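Local coordinates for protein pantothenate synthetase (Francisella tularensis subsp. tularensis, PDB 3N8H) that probably joins pantoate to beta-alanine at the expense of ATP, passing through a pantoyl-adenylate intermediate, to make pantothenate, at residues 134-137 against 138-142; 99-102 against 103-107. All coordinates share one frame; numbering follows the deposited sequence.

Contact 1 of 2, residues 134-137 against 138-142; sequences VVLK and LLQIT
Val-135 and Leu-139, one helical turn apart, lie side by side and meet through one methyl each, CG1 of Val-135 resting 3.9 Å from CD1 of Leu-139. With CG1 anti to its own backbone N (chi1 167°), Val-135 sends that branch along the helix toward the next turn. Val-134 and Leu-138 repeat the arrangement more loosely, CG2 of the valine lying 4.2 Å from CD1 of the leucine. The third pair is mixed: CD1 of Leu-136 runs alongside the aliphatic CG of Gln-140 at 4.0 Å, before the glutamine chain bends at chi2 (-69°) and carries its amide away to the second subunit.

Beneath the side chains runs the i to i+4 hydrogen bonding of an alpha helix, the last turns of helix 127-142, which packs against the parallel sheet through Phe-28 of strand 26-31. Leu-138 N reaches Val-134 O at 2.9 Å with an N-H...O angle of 161°, and Leu-139, Gln-140 and Ile-141 bond likewise to Val-135, Leu-136 and Lys-137. Gln-140 N also makes a weak bond to Lys-137 O. At the C-terminal end Leu-138 O is gripped twice, by Thr-142 N at 2.9 Å and by Thr-142 OG1 at 2.6 Å, the two donors arriving from opposite faces of the carbonyl plane; the hydroxyl of this buried threonine is thereby satisfied by its own helix.

Farther out, helix 154-166 covers Val-135 and Leu-139 through Ile-160, Leu-163 and Val-164, whereas Val-134 touches Gln-63, predicted to bind pantoate and beta-alanine. On the dimer side, Gln-140 NE2 bonds to Phe-167 O and Gln-140 OE1, both of the second subunit; Lys-137 NZ is hydrogen-bonded to Ile-100 O of its own chain and salt-bridged to Asp-166 of the second subunit.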
ATOM      1  N   VAL A 134       5.301   5.363  -3.893  1.00 29.50           N
ATOM      2  CA  VAL A 134       5.026   6.674  -4.483  1.00 31.89           C
ATOM      3  C   VAL A 134       4.009   6.554  -5.621  1.00 30.09           C
ATOM      4  O   VAL A 134       3.153   7.415  -5.774  1.00 32.23           O
ATOM      5  CB  VAL A 134       6.318   7.418  -4.941  1.00 32.70           C
ATOM      6  CG1 VAL A 134       6.833   6.884  -6.274  1.00 31.68           C
ATOM      7  CG2 VAL A 134       6.028   8.908  -5.064  1.00 34.63           C
ATOM      8  N   VAL A 135       4.065   5.477  -6.401  1.00 26.39           N
ATOM      9  CA  VAL A 135       3.091   5.321  -7.485  1.00 30.05           C
ATOM     10  C   VAL A 135       1.661   5.157  -6.922  1.00 31.73           C
ATOM     11  O   VAL A 135       0.704   5.822  -7.363  1.00 31.04           O
ATOM     12  CB  VAL A 135       3.483   4.147  -8.449  1.00 33.33           C
ATOM     13  CG1 VAL A 135       2.328   3.785  -9.382  1.00 27.08           C
ATOM     14  CG2 VAL A 135       4.705   4.538  -9.265  1.00 31.91           C
ATOM     15  N   LEU A 136       1.534   4.314  -5.903  1.00 32.87           N
ATOM     16  CA  LEU A 136       0.257   4.175  -5.201  1.00 34.54           C
ATOM     17  C   LEU A 136      -0.262   5.537  -4.713  1.00 37.45           C
ATOM     18  O   LEU A 136      -1.431   5.858  -4.890  1.00 30.07           O
ATOM     19  CB  LEU A 136       0.375   3.198  -4.018  1.00 33.95           C
ATOM     20  CG  LEU A 136      -0.957   2.911  -3.304  1.00 37.50           C
ATOM     21  CD1 LEU A 136      -2.097   2.619  -4.300  1.00 37.86           C
ATOM     22  CD2 LEU A 136      -0.824   1.761  -2.297  1.00 28.80           C
ATOM     23  N   LYS A 137       0.603   6.324  -4.084  1.00 30.22           N
ATOM     24  CA  LYS A 137       0.209   7.658  -3.609  1.00 35.36           C
ATOM     25  C   LYS A 137      -0.263   8.580  -4.749  1.00 34.19           C
ATOM     26  O   LYS A 137      -1.304   9.242  -4.656  1.00 31.50           O
ATOM     27  CB  LYS A 137       1.390   8.297  -2.863  1.00 28.30           C
ATOM     28  CG  LYS A 137       1.621   7.719  -1.459  1.00 31.38           C
ATOM     29  CD  LYS A 137       3.006   8.161  -0.923  1.00 29.67           C
ATOM     30  CE  LYS A 137       3.177   7.760   0.559  1.00 26.20           C
ATOM     31  NZ  LYS A 137       2.494   8.715   1.486  1.00 36.17           N
ATOM     32  N   LEU A 138       0.511   8.600  -5.833  1.00 31.34           N
ATOM     33  CA  LEU A 138       0.239   9.450  -6.988  1.00 33.13           C
ATOM     34  C   LEU A 138      -1.087   9.088  -7.653  1.00 34.89           C
ATOM     35  O   LEU A 138      -1.817   9.944  -8.177  1.00 32.21           O
ATOM     36  CB  LEU A 138       1.377   9.317  -8.000  1.00 30.06           C
ATOM     37  CG  LEU A 138       2.661  10.044  -7.554  1.00 33.14           C
ATOM     38  CD1 LEU A 138       3.813   9.753  -8.495  1.00 25.89           C
ATOM     39  CD2 LEU A 138       2.419  11.581  -7.467  1.00 37.38           C
ATOM     40  N   LEU A 139      -1.383   7.804  -7.642  1.00 28.68           N
ATOM     41  CA  LEU A 139      -2.605   7.296  -8.253  1.00 37.15           C
ATOM     42  C   LEU A 139      -3.807   7.650  -7.385  1.00 33.50           C
ATOM     43  O   LEU A 139      -4.921   7.909  -7.896  1.00 34.70           O
ATOM     44  CB  LEU A 139      -2.492   5.772  -8.416  1.00 35.26           C
ATOM     45  CG  LEU A 139      -1.633   5.290  -9.593  1.00 35.18           C
ATOM     46  CD1 LEU A 139      -1.566   3.738  -9.655  1.00 24.47           C
ATOM     47  CD2 LEU A 139      -2.182   5.847 -10.890  1.00 33.57           C
ATOM     48  N   GLN A 140      -3.571   7.669  -6.074  1.00 29.94           N
ATOM     49  CA  GLN A 140      -4.626   7.930  -5.095  1.00 31.71           C
ATOM     50  C   GLN A 140      -4.943   9.419  -5.130  1.00 36.90           C
ATOM     51  O   GLN A 140      -6.074   9.841  -4.934  1.00 35.68           O
ATOM     52  CB  GLN A 140      -4.171   7.506  -3.706  1.00 28.37           C
ATOM     53  CG  GLN A 140      -4.116   5.969  -3.472  1.00 35.20           C
ATOM     54  CD  GLN A 140      -5.517   5.343  -3.450  1.00 42.22           C
ATOM     55  OE1 GLN A 140      -6.030   4.894  -4.482  1.00 37.66           O
ATOM     56  NE2 GLN A 140      -6.146   5.337  -2.275  1.00 38.24           N
ATOM     57  N   ILE A 141      -3.926  10.208  -5.429  1.00 36.84           N
ATOM     58  CA  ILE A 141      -4.081  11.648  -5.537  1.00 40.26           C
ATOM     59  C   ILE A 141      -4.747  11.998  -6.868  1.00 38.55           C
ATOM     60  O   ILE A 141      -5.706  12.744  -6.892  1.00 38.96           O
ATOM     61  CB  ILE A 141      -2.704  12.376  -5.412  1.00 36.20           C
ATOM     62  CG1 ILE A 141      -2.119  12.161  -4.007  1.00 30.98           C
ATOM     63  CG2 ILE A 141      -2.862  13.869  -5.704  1.00 36.56           C
ATOM     64  CD1 ILE A 141      -0.590  12.457  -3.923  1.00 36.16           C
ATOM     65  N   THR A 142      -4.253  11.445  -7.976  1.00 31.04           N
ATOM     66  CA  THR A 142      -4.678  11.912  -9.294  1.00 29.06           C
ATOM     67  C   THR A 142      -5.958  11.233  -9.808  1.00 34.00           C
ATOM     68  O   THR A 142      -6.674  11.807 -10.613  1.00 39.10           O
ATOM     69  CB  THR A 142      -3.577  11.707 -10.329  1.00 32.96           C
ATOM     70  OG1 THR A 142      -3.194  10.326 -10.320  1.00 34.32           O
ATOM     71  CG2 THR A 142      -2.353  12.566  -9.978  1.00 36.60           C
TER

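Contact 2 of 2, residues 99-102 against 103-107; sequences DIYP and DGNLL
The Tyr-101 ring, at the start of the type I beta turn Tyr-101 to Gly-104, meets Gly-104 O at its edge, near the ring plane, with CD1 3.8 Å from that oxygen. Over one face lies CG2 of Ile-100, 3.6 Å above the plane and offset toward the rim. The amide of Asn-105 runs beside the ring and points the same way, its plane turned 76° from that of the ring; its OD1 comes obliquely to Tyr-101 CE1 at 3.8 Å. Asn-105 holds its CG anti to its backbone N, which lays the amide alongside the tyrosine.

The turn reverses the chain just after helix 97-100 and leads toward strand 107-111. Gly-104 N closes it on Tyr-101 O at 3.2 Å. The N-H points nearly straight at the oxygen (166°), yet the donor stands well above the carbonyl plane, 74° out of it. Gly-104 then takes a positive phi, a backbone conformation that glycine reaches readily. Asn-105 follows as the centre of an inverse gamma turn, with a weak bond from Leu-106 N to Gly-104 O.

Beyond the turn, the Tyr-101 hydroxyl is hydrogen-bonded to Asn-60 and Thr-62, which fixes the far end of the ring; the Tyr-101 side chain is about 6 Å from that of Gln-63, predicted to bind pantoate and beta-alanine. Asp-103 faces the dimer interface, where its OD2 takes a salt bridge from Lys-165 and a hydrogen bond from Gln-162, both of the second subunit; Leu-107 extends the sheet across that interface by antiparallel pairing. On the outer corner of the turn, the Pro-102 ring and the Asp-103 carboxylate approach each other loosely, Pro-102 CB lying 4.2 Å from Asp-103 OD2.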
ATOM      1  N   ASP A  99       4.779  17.138   0.979  1.00 40.25           N
ATOM      2  CA  ASP A  99       3.432  16.881   0.453  1.00 37.88           C
ATOM      3  C   ASP A  99       3.187  15.361   0.373  1.00 39.11           C
ATOM      4  O   ASP A  99       2.136  14.855   0.772  1.00 40.47           O
ATOM      5  CB  ASP A  99       3.278  17.479  -0.943  1.00 33.72           C
ATOM      6  CG  ASP A  99       3.269  19.005  -0.935  1.00 39.80           C
ATOM      7  OD1 ASP A  99       3.694  19.612  -1.949  1.00 42.32           O
ATOM      8  OD2 ASP A  99       2.855  19.589   0.086  1.00 41.02           O
ATOM      9  N   ILE A 100       4.168  14.638  -0.151  1.00 37.18           N
ATOM     10  CA  ILE A 100       3.970  13.227  -0.472  1.00 43.47           C
ATOM     11  C   ILE A 100       4.173  12.312   0.731  1.00 36.73           C
ATOM     12  O   ILE A 100       3.462  11.300   0.897  1.00 34.59           O
ATOM     13  CB  ILE A 100       4.861  12.780  -1.668  1.00 33.29           C
ATOM     14  CG1 ILE A 100       4.500  13.584  -2.916  1.00 35.85           C
ATOM     15  CG2 ILE A 100       4.677  11.288  -1.951  1.00 36.98           C
ATOM     16  CD1 ILE A 100       3.023  13.482  -3.316  1.00 42.60           C
ATOM     17  N   TYR A 101       5.149  12.671   1.558  1.00 36.83           N
ATOM     18  CA  TYR A 101       5.477  11.930   2.769  1.00 36.24           C
ATOM     19  C   TYR A 101       5.393  12.859   3.961  1.00 37.70           C
ATOM     20  O   TYR A 101       6.413  13.279   4.489  1.00 37.95           O
ATOM     21  CB  TYR A 101       6.900  11.412   2.695  1.00 36.13           C
ATOM     22  CG  TYR A 101       7.128  10.480   1.546  1.00 36.16           C
ATOM     23  CD1 TYR A 101       6.795   9.122   1.641  1.00 34.20           C
ATOM     24  CD2 TYR A 101       7.671  10.956   0.358  1.00 31.47           C
ATOM     25  CE1 TYR A 101       7.013   8.275   0.580  1.00 34.18           C
ATOM     26  CE2 TYR A 101       7.903  10.124  -0.699  1.00 32.93           C
ATOM     27  CZ  TYR A 101       7.575   8.788  -0.595  1.00 35.05           C
ATOM     28  OH  TYR A 101       7.820   7.976  -1.678  1.00 33.92           O
ATOM     29  N   PRO A 102       4.167  13.184   4.389  1.00 37.94           N
ATOM     30  CA  PRO A 102       3.962  14.104   5.509  1.00 45.76           C
ATOM     31  C   PRO A 102       4.720  13.687   6.771  1.00 44.29           C
ATOM     32  O   PRO A 102       5.204  14.555   7.492  1.00 37.16           O
ATOM     33  CB  PRO A 102       2.442  14.051   5.743  1.00 47.18           C
ATOM     34  CG  PRO A 102       1.956  12.832   4.974  1.00 46.40           C
ATOM     35  CD  PRO A 102       2.896  12.725   3.807  1.00 41.09           C
ATOM     36  N   ASP A 103       4.828  12.379   7.026  1.00 39.91           N
ATOM     37  CA  ASP A 103       5.403  11.868   8.272  1.00 41.18           C
ATOM     38  C   ASP A 103       6.637  11.014   7.982  1.00 45.84           C
ATOM     39  O   ASP A 103       7.094  10.244   8.830  1.00 40.77           O
ATOM     40  CB  ASP A 103       4.365  11.026   9.038  1.00 43.02           C
ATOM     41  CG  ASP A 103       3.115  11.819   9.386  1.00 54.88           C
ATOM     42  OD1 ASP A 103       3.267  12.886  10.024  1.00 54.45           O
ATOM     43  OD2 ASP A 103       1.985  11.388   9.022  1.00 49.65           O
ATOM     44  N   GLY A 104       7.174  11.164   6.778  1.00 44.69           N
ATOM     45  CA  GLY A 104       8.289  10.352   6.329  1.00 43.97           C
ATOM     46  C   GLY A 104       7.817   9.069   5.675  1.00 40.56           C
ATOM     47  O   GLY A 104       6.629   8.890   5.415  1.00 36.09           O
ATOM     48  N   ASN A 105       8.751   8.157   5.438  1.00 41.57           N
ATOM     49  CA  ASN A 105       8.446   6.909   4.754  1.00 42.22           C
ATOM     50  C   ASN A 105       8.116   5.807   5.749  1.00 40.96           C
ATOM     51  O   ASN A 105       8.909   4.902   5.954  1.00 37.50           O
ATOM     52  CB  ASN A 105       9.623   6.493   3.850  1.00 34.91           C
ATOM     53  CG  ASN A 105       9.260   5.381   2.878  1.00 34.93           C
ATOM     54  OD1 ASN A 105       8.110   5.227   2.487  1.00 36.68           O
ATOM     55  ND2 ASN A 105      10.261   4.613   2.462  1.00 33.21           N
ATOM     56  N   LEU A 106       6.927   5.880   6.339  1.00 34.97           N
ATOM     57  CA  LEU A 106       6.570   5.035   7.478  1.00 39.97           C
ATOM     58  C   LEU A 106       5.817   3.776   7.047  1.00 44.26           C
ATOM     59  O   LEU A 106       5.983   2.726   7.653  1.00 39.79           O
ATOM     60  CB  LEU A 106       5.742   5.823   8.492  1.00 34.12           C
ATOM     61  CG  LEU A 106       6.390   7.044   9.153  1.00 39.86           C
ATOM     62  CD1 LEU A 106       5.542   7.465  10.314  1.00 39.28           C
ATOM     63  CD2 LEU A 106       7.838   6.763   9.599  1.00 40.01           C
ATOM     64  N   LEU A 107       4.986   3.896   6.012  1.00 39.82           N
ATOM     65  CA  LEU A 107       4.234   2.750   5.460  1.00 42.22           C
ATOM     66  C   LEU A 107       4.628   2.529   4.005  1.00 38.76           C
ATOM     67  O   LEU A 107       4.490   3.435   3.170  1.00 39.33           O
ATOM     68  CB  LEU A 107       2.724   3.008   5.535  1.00 36.45           C
ATOM     69  CG  LEU A 107       2.124   3.228   6.924  1.00 34.83           C
ATOM     70  CD1 LEU A 107       0.612   3.515   6.786  1.00 36.42           C
ATOM     71  CD2 LEU A 107       2.392   2.044   7.833  1.00 31.98           C
TER

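How the contacts relate
Contact 1 is largely buried within one helix, whereas contact 2 is a surface turn between helix 97-100 and strand 107-111. The former combines regular backbone bonding with apolar pairs one turn apart; the latter has a single backbone bond across its turn and a ring beside an amide. They touch directly: Lys-137 NZ probably bonds to Ile-100 O at 2.8 Å, at the C-terminal end of the short helix, and CE of Lys-137 packs 3.9 Å from CE1 of Tyr-101. Val-134 and Ile-141 of contact 1 pack on Tyr-101 and Ile-100, respectively. Both contacts also reach the second subunit, in each case partly through a charged side chain.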